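N-isopropylammelide isopropylaminohydrolase (Burkholderia multivorans ATCC 17616, PDB 6NBO) belongs to the amidohydrolase family of metal-dependent TIM-barrel enzymes and carries two zinc sites built from histidine and aspartate side chains. Local coordinates at residues L324-N329 / D335-A340; V370-L375 / A381-R386. One frame throughout, in Å; residues are numbered along the deposited sequence.

In the fold
The two contacts follow one another along the chain and show how elements near in sequence pack together. Contact 1 (324-329 with 335-340) pairs helices 318-328 and 334-342; contact 2 (370-375 with 381-386) comes later and joins the loops on either side of helix 375-381, between strands 367-370 and 387-390. Their centres lie about 16 Å apart, on the same side of the chain's centre. They touch directly through E338 and L375, and L337 of contact 1 also rests on helix 375-381. That helix therefore links the paired helices to the later antiparallel strands, all in the amidohydrolase part of the chain.

Contact 1: L324-N329 / D335-A340; sequences LIAMRN and DALEVA
Two successive helices joined by a short loop, in the C-terminal part of the amidohydrolase chain, pack here through small side chains: A326 of helix 318-328 meets A340 of helix 334-342 methyl to methyl, with their CB atoms 3.7 Å apart. Alanine adds little bulk, and at this point the backbones draw near as well, the CA atoms of A326 and A340 being 5.5 Å from each other. The short helical segments have a closest axis approach of 8.9 Å, with 126° between their N-to-C directions, nearer perpendicular than antiparallel.

Larger side chains flank the alanine pair. One turn before A340, L337 brings its CD1 branch to 4.2 Å from A326 CB. Its first torsion, chi1 -94°, is displaced from a staggered value, and although its CB does not point across the interface, the end of the side chain bends nearer. L337 also packs on A376 and V380 of helix 375-381, which makes it a joint between three helices. I325 contributes more loosely through its gamma branch, CG2 lying 4.4 Å from A340 CB; the same side chain also packs on V289.

No hydrogen bond crosses this apolar interface; beside it, the end of the first helix is held by N329. Its side-chain amide folds back, ND2 donating to I325 O at 3.0 Å with an N-H...O angle of 165°. The backbone N of N329 reaches the same oxygen from the opposite face of the carbonyl plane, so two donors grip one acceptor. N329 OD1 accepts from V289 N, fixing the amide at both ends. The whole is a crossing of consecutive helices outside the zinc sites of a TIM-barrel amidohydrolase, where small alanine methyls let the backbones come close.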
ATOM      1  N   LEU A 324       6.480   5.699 -11.597  1.00 21.85           N
ATOM      2  CA  LEU A 324       5.276   6.160 -12.289  1.00 24.23           C
ATOM      3  C   LEU A 324       4.645   7.350 -11.568  1.00 24.77           C
ATOM      4  O   LEU A 324       4.123   8.272 -12.210  1.00 23.13           O
ATOM      5  CB  LEU A 324       4.277   5.017 -12.416  1.00 24.52           C
ATOM      6  CG  LEU A 324       4.689   3.870 -13.338  1.00 23.47           C
ATOM      7  CD1 LEU A 324       3.689   2.731 -13.200  1.00 25.53           C
ATOM      8  CD2 LEU A 324       4.747   4.350 -14.785  1.00 23.12           C
ATOM      9  N   ILE A 325       4.693   7.347 -10.237  1.00 20.53           N
ATOM     10  CA  ILE A 325       4.234   8.508  -9.471  1.00 23.43           C
ATOM     11  C   ILE A 325       5.053   9.745  -9.844  1.00 24.53           C
ATOM     12  O   ILE A 325       4.507  10.829 -10.096  1.00 23.66           O
ATOM     13  CB  ILE A 325       4.304   8.198  -7.962  1.00 20.23           C
ATOM     14  CG1 ILE A 325       3.242   7.151  -7.593  1.00 23.24           C
ATOM     15  CG2 ILE A 325       4.121   9.465  -7.123  1.00 23.00           C
ATOM     16  CD1 ILE A 325       3.373   6.592  -6.182  1.00 25.85           C
ATOM     17  N   ALA A 326       6.379   9.593  -9.890  1.00 22.33           N
ATOM     18  CA  ALA A 326       7.255  10.697 -10.260  1.00 25.77           C
ATOM     19  C   ALA A 326       6.921  11.221 -11.653  1.00 25.22           C
ATOM     20  O   ALA A 326       6.790  12.435 -11.864  1.00 24.90           O
ATOM     21  CB  ALA A 326       8.717  10.241 -10.176  1.00 22.71           C
ATOM     22  N   MET A 327       6.754  10.314 -12.619  1.00 26.79           N
ATOM     23  CA  MET A 327       6.392  10.730 -13.973  1.00 23.23           C
ATOM     24  C   MET A 327       5.059  11.460 -13.986  1.00 24.69           C
ATOM     25  O   MET A 327       4.919  12.515 -14.616  1.00 27.00           O
ATOM     26  CB  MET A 327       6.320   9.506 -14.900  1.00 23.06           C
ATOM     27  CG  MET A 327       7.648   8.838 -15.175  1.00 25.97           C
ATOM     28  SD  MET A 327       7.379   7.291 -16.102  1.00 31.89           S
ATOM     29  CE  MET A 327       8.914   7.178 -17.004  1.00 34.63           C
ATOM     30  N   ARG A 328       4.061  10.903 -13.300  1.00 25.13           N
ATOM     31  CA  ARG A 328       2.738  11.516 -13.291  1.00 27.49           C
ATOM     32  C   ARG A 328       2.782  12.918 -12.701  1.00 31.47           C
ATOM     33  O   ARG A 328       2.017  13.792 -13.122  1.00 26.86           O
ATOM     34  CB  ARG A 328       1.758  10.638 -12.513  1.00 27.27           C
ATOM     35  CG  ARG A 328       0.322  11.158 -12.480  1.00 28.88           C
ATOM     36  CD  ARG A 328      -0.318  11.162 -13.872  1.00 33.12           C
ATOM     37  NE  ARG A 328      -1.681  11.694 -13.862  1.00 32.96           N
ATOM     38  CZ  ARG A 328      -1.980  12.988 -13.913  1.00 40.48           C
ATOM     39  NH1 ARG A 328      -1.006  13.891 -13.976  1.00 41.28           N
ATOM     40  NH2 ARG A 328      -3.250  13.382 -13.901  1.00 39.11           N
ATOM     41  N   ASN A 329       3.674  13.158 -11.745  1.00 24.26           N
ATOM     42  CA  ASN A 329       3.796  14.460 -11.108  1.00 24.45           C
ATOM     43  C   ASN A 329       4.841  15.345 -11.777  1.00 26.94           C
ATOM     44  O   ASN A 329       5.159  16.415 -11.245  1.00 29.83           O
ATOM     45  CB  ASN A 329       4.112  14.277  -9.621  1.00 29.91           C
ATOM     46  CG  ASN A 329       2.877  13.933  -8.806  1.00 26.35           C
ATOM     47  OD1 ASN A 329       2.266  14.808  -8.204  1.00 28.00           O
ATOM     48  ND2 ASN A 329       2.492  12.655  -8.796  1.00 21.87           N
ATOM     49  N   ASP A 335      15.848  15.273  -6.009  1.00 31.77           N
ATOM     50  CA  ASP A 335      15.156  15.294  -4.721  1.00 34.46           C
ATOM     51  C   ASP A 335      13.655  15.070  -4.893  1.00 33.34           C
ATOM     52  O   ASP A 335      12.997  14.550  -3.981  1.00 27.06           O
ATOM     53  CB  ASP A 335      15.469  16.582  -3.949  1.00 34.34           C
ATOM     54  CG  ASP A 335      15.180  17.858  -4.731  1.00 51.01           C
ATOM     55  OD1 ASP A 335      14.289  17.880  -5.611  1.00 51.14           O
ATOM     56  OD2 ASP A 335      15.855  18.868  -4.436  1.00 61.96           O
ATOM     57  N   ALA A 336      13.102  15.405  -6.064  1.00 26.50           N
ATOM     58  CA  ALA A 336      11.706  15.075  -6.325  1.00 25.48           C
ATOM     59  C   ALA A 336      11.522  13.572  -6.512  1.00 24.78           C
ATOM     60  O   ALA A 336      10.534  13.000  -6.036  1.00 27.31           O
ATOM     61  CB  ALA A 336      11.200  15.834  -7.553  1.00 28.98           C
ATOM     62  N   LEU A 337      12.453  12.914  -7.213  1.00 27.85           N
ATOM     63  CA  LEU A 337      12.405  11.456  -7.302  1.00 22.74           C
ATOM     64  C   LEU A 337      12.478  10.819  -5.918  1.00 24.87           C
ATOM     65  O   LEU A 337      11.852   9.787  -5.665  1.00 25.20           O
ATOM     66  CB  LEU A 337      13.541  10.943  -8.185  1.00 21.92           C
ATOM     67  CG  LEU A 337      13.162  10.742  -9.664  1.00 30.07           C
ATOM     68  CD1 LEU A 337      12.508  11.993 -10.235  1.00 34.94           C
ATOM     69  CD2 LEU A 337      14.403  10.410 -10.466  1.00 35.49           C
ATOM     70  N   GLU A 338      13.242  11.418  -5.005  1.00 25.63           N
ATOM     71  CA  GLU A 338      13.296  10.875  -3.652  1.00 21.55           C
ATOM     72  C   GLU A 338      11.981  11.095  -2.917  1.00 21.18           C
ATOM     73  O   GLU A 338      11.614  10.286  -2.058  1.00 22.52           O
ATOM     74  CB  GLU A 338      14.476  11.494  -2.889  1.00 26.49           C
ATOM     75  CG  GLU A 338      15.816  11.062  -3.485  1.00 29.78           C
ATOM     76  CD  GLU A 338      17.007  11.639  -2.738  1.00 38.23           C
ATOM     77  OE1 GLU A 338      16.865  11.945  -1.540  1.00 37.44           O
ATOM     78  OE2 GLU A 338      18.082  11.779  -3.357  1.00 33.83           O
ATOM     79  N   VAL A 339      11.257  12.172  -3.245  1.00 23.31           N
ATOM     80  CA  VAL A 339       9.914  12.341  -2.700  1.00 25.53           C
ATOM     81  C   VAL A 339       9.009  11.224  -3.194  1.00 25.07           C
ATOM     82  O   VAL A 339       8.199  10.676  -2.437  1.00 23.43           O
ATOM     83  CB  VAL A 339       9.346  13.725  -3.065  1.00 26.95           C
ATOM     84  CG1 VAL A 339       7.857  13.780  -2.728  1.00 26.62           C
ATOM     85  CG2 VAL A 339      10.108  14.815  -2.340  1.00 29.71           C
ATOM     86  N   ALA A 340       9.133  10.860  -4.472  1.00 21.44           N
ATOM     87  CA  ALA A 340       8.330   9.753  -4.980  1.00 20.98           C
ATOM     88  C   ALA A 340       8.718   8.447  -4.300  1.00 21.55           C
ATOM     89  O   ALA A 340       7.848   7.644  -3.939  1.00 23.96           O
ATOM     90  CB  ALA A 340       8.476   9.641  -6.502  1.00 23.86           C
TER

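Contact 2: V370-L375 / A381-R386; sequences VDAMTL and ARPVRR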
ATOM      1  N   VAL A 370      20.241  -2.863  -3.712  1.00 25.95           N
ATOM      2  CA  VAL A 370      20.196  -2.643  -5.160  1.00 25.62           C
ATOM      3  C   VAL A 370      21.492  -1.996  -5.625  1.00 28.62           C
ATOM      4  O   VAL A 370      22.068  -1.154  -4.923  1.00 28.43           O
ATOM      5  CB  VAL A 370      18.989  -1.770  -5.591  1.00 24.81           C
ATOM      6  CG1 VAL A 370      17.709  -2.527  -5.384  1.00 25.67           C
ATOM      7  CG2 VAL A 370      18.971  -0.436  -4.853  1.00 26.54           C
ATOM      8  N   ASP A 371      21.954  -2.395  -6.816  1.00 25.97           N
ATOM      9  CA  ASP A 371      23.138  -1.795  -7.432  1.00 27.20           C
ATOM     10  C   ASP A 371      22.691  -0.531  -8.155  1.00 34.49           C
ATOM     11  O   ASP A 371      22.230  -0.582  -9.298  1.00 31.48           O
ATOM     12  CB  ASP A 371      23.818  -2.770  -8.392  1.00 42.28           C
ATOM     13  CG  ASP A 371      25.009  -2.142  -9.142  1.00 60.25           C
ATOM     14  OD1 ASP A 371      25.472  -1.050  -8.741  1.00 63.03           O
ATOM     15  OD2 ASP A 371      25.482  -2.739 -10.141  1.00 61.61           O
ATOM     16  N   ALA A 372      22.821   0.609  -7.478  1.00 32.98           N
ATOM     17  CA  ALA A 372      22.518   1.910  -8.052  1.00 28.06           C
ATOM     18  C   ALA A 372      23.427   2.932  -7.389  1.00 31.21           C
ATOM     19  O   ALA A 372      23.776   2.798  -6.214  1.00 32.28           O
ATOM     20  CB  ALA A 372      21.048   2.300  -7.854  1.00 25.62           C
ATOM     21  N   MET A 373      23.809   3.953  -8.153  1.00 31.12           N
ATOM     22  CA  MET A 373      24.679   4.985  -7.605  1.00 34.14           C
ATOM     23  C   MET A 373      23.912   5.920  -6.680  1.00 33.59           C
ATOM     24  O   MET A 373      24.453   6.377  -5.671  1.00 34.25           O
ATOM     25  CB  MET A 373      25.350   5.769  -8.735  1.00 33.83           C
ATOM     26  N   THR A 374      22.653   6.221  -7.005  1.00 29.84           N
ATOM     27  CA  THR A 374      21.857   7.164  -6.227  1.00 30.47           C
ATOM     28  C   THR A 374      20.461   6.591  -6.031  1.00 32.33           C
ATOM     29  O   THR A 374      20.041   5.683  -6.752  1.00 30.15           O
ATOM     30  CB  THR A 374      21.747   8.538  -6.912  1.00 36.55           C
ATOM     31  OG1 THR A 374      21.065   8.395  -8.166  1.00 35.56           O
ATOM     32  CG2 THR A 374      23.133   9.158  -7.155  1.00 34.80           C
ATOM     33  N   LEU A 375      19.735   7.142  -5.048  1.00 23.58           N
ATOM     34  CA  LEU A 375      18.328   6.778  -4.889  1.00 25.22           C
ATOM     35  C   LEU A 375      17.519   7.129  -6.129  1.00 25.48           C
ATOM     36  O   LEU A 375      16.610   6.386  -6.511  1.00 26.58           O
ATOM     37  CB  LEU A 375      17.722   7.469  -3.662  1.00 28.33           C
ATOM     38  CG  LEU A 375      18.302   7.156  -2.275  1.00 32.55           C
ATOM     39  CD1 LEU A 375      17.683   8.062  -1.222  1.00 34.61           C
ATOM     40  CD2 LEU A 375      18.059   5.708  -1.910  1.00 29.46           C
ATOM     41  N   ALA A 381      15.802   3.340 -12.790  1.00 25.94           N
ATOM     42  CA  ALA A 381      16.389   2.142 -13.375  1.00 24.36           C
ATOM     43  C   ALA A 381      15.777   0.860 -12.835  1.00 28.92           C
ATOM     44  O   ALA A 381      15.867  -0.177 -13.502  1.00 28.73           O
ATOM     45  CB  ALA A 381      17.901   2.101 -13.145  1.00 28.96           C
ATOM     46  N   ARG A 382      15.160   0.906 -11.657  1.00 24.69           N
ATOM     47  CA  ARG A 382      14.550  -0.265 -11.034  1.00 26.87           C
ATOM     48  C   ARG A 382      15.478  -1.484 -11.054  1.00 26.19           C
ATOM     49  O   ARG A 382      15.083  -2.563 -11.502  1.00 21.42           O
ATOM     50  CB  ARG A 382      13.229  -0.594 -11.716  1.00 27.55           C
ATOM     51  CG  ARG A 382      12.166   0.523 -11.584  1.00 28.02           C
ATOM     52  CD  ARG A 382      11.287   0.601 -12.833  1.00 28.29           C
ATOM     53  NE  ARG A 382      11.964   1.207 -13.980  1.00 30.33           N
ATOM     54  CZ  ARG A 382      11.577   1.035 -15.243  1.00 30.98           C
ATOM     55  NH1 ARG A 382      10.543   0.246 -15.512  1.00 24.78           N
ATOM     56  NH2 ARG A 382      12.230   1.623 -16.242  1.00 29.70           N
ATOM     57  N   PRO A 383      16.714  -1.349 -10.578  1.00 27.57           N
ATOM     58  CA  PRO A 383      17.630  -2.495 -10.613  1.00 22.49           C
ATOM     59  C   PRO A 383      17.066  -3.680  -9.840  1.00 25.96           C
ATOM     60  O   PRO A 383      16.305  -3.519  -8.888  1.00 25.29           O
ATOM     61  CB  PRO A 383      18.910  -1.952  -9.953  1.00 23.88           C
ATOM     62  CG  PRO A 383      18.455  -0.856  -9.083  1.00 25.04           C
ATOM     63  CD  PRO A 383      17.263  -0.229  -9.789  1.00 31.41           C
ATOM     64  N   VAL A 384      17.449  -4.886 -10.272  1.00 24.51           N
ATOM     65  CA  VAL A 384      16.988  -6.095  -9.598  1.00 28.70           C
ATOM     66  C   VAL A 384      17.340  -6.008  -8.122  1.00 24.56           C
ATOM     67  O   VAL A 384      18.364  -5.428  -7.748  1.00 28.56           O
ATOM     68  CB  VAL A 384      17.618  -7.340 -10.254  1.00 29.82           C
ATOM     69  CG1 VAL A 384      19.126  -7.357 -10.040  1.00 39.40           C
ATOM     70  CG2 VAL A 384      16.997  -8.618  -9.708  1.00 30.64           C
ATOM     71  N   ARG A 385      16.464  -6.535  -7.263  1.00 24.62           N
ATOM     72  CA  ARG A 385      16.810  -6.604  -5.843  1.00 23.88           C
ATOM     73  C   ARG A 385      17.877  -7.678  -5.670  1.00 25.03           C
ATOM     74  O   ARG A 385      17.590  -8.879  -5.758  1.00 27.78           O
ATOM     75  CB  ARG A 385      15.592  -6.914  -4.975  1.00 22.71           C
ATOM     76  CG  ARG A 385      14.355  -6.082  -5.238  1.00 24.88           C
ATOM     77  CD  ARG A 385      14.626  -4.579  -5.310  1.00 23.58           C
ATOM     78  NE  ARG A 385      14.572  -4.070  -6.681  1.00 25.73           N
ATOM     79  CZ  ARG A 385      13.458  -3.639  -7.274  1.00 24.46           C
ATOM     80  NH1 ARG A 385      12.299  -3.660  -6.626  1.00 23.09           N
ATOM     81  NH2 ARG A 385      13.505  -3.184  -8.519  1.00 22.10           N
ATOM     82  N   ARG A 386      19.118  -7.258  -5.447  1.00 24.26           N
ATOM     83  CA  ARG A 386      20.187  -8.234  -5.280  1.00 26.01           C
ATOM     84  C   ARG A 386      19.957  -9.104  -4.048  1.00 27.19           C
ATOM     85  O   ARG A 386      20.227 -10.313  -4.069  1.00 26.75           O
ATOM     86  CB  ARG A 386      21.531  -7.524  -5.179  1.00 28.63           C
ATOM     87  CG  ARG A 386      22.673  -8.523  -5.100  1.00 45.67           C
ATOM     88  CD  ARG A 386      23.883  -7.918  -4.462  1.00 54.96           C
ATOM     89  NE  ARG A 386      24.462  -6.883  -5.303  1.00 59.85           N
ATOM     90  CZ  ARG A 386      25.358  -6.008  -4.870  1.00 73.39           C
ATOM     91  NH1 ARG A 386      25.762  -6.053  -3.604  1.00 73.84           N
ATOM     92  NH2 ARG A 386      25.843  -5.090  -5.696  1.00 74.41           N
TER
HETATM   93  O   HOH W   1      20.799  -4.555  -8.334  1.00 27.82           O
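P383 brings CG of its ring to 3.6 Å from V370 CB, while CB of the same proline lies 3.7 Å from D371 O. These loops flank helix 375-381, between the antiparallel strands 367-370 and 387-390. A372 adds its methyl more distantly to the apolar patch. V370 and R385 lie side by side and point the same way: V370 CG1 touches R385 CD at 3.7 Å and approaches the guanidinium obliquely.

The chain of R385 bends at chi2 (-48°) and again at chi3 (106°), returning its head to its own segment. There NE and NH2 hold P383 O side-on, at 2.9 and 2.8 Å respectively. That oxygen lies in the guanidinium plane, which fixes the group's rotation, and NH1 forms a salt bridge with D317. R386 NH2 passes 4.1 Å from D371 CB; D371 OD2, 5.0 Å from that nitrogen, is too far for a salt bridge, though its charge may attract weakly. The strongest polar partner of R386 is G52 O, through NH1.

A water accepts from D371 N and donates to V384 O. Direct contact between the loops is thus largely van der Waals, while hydrogen bonding crosses through this water.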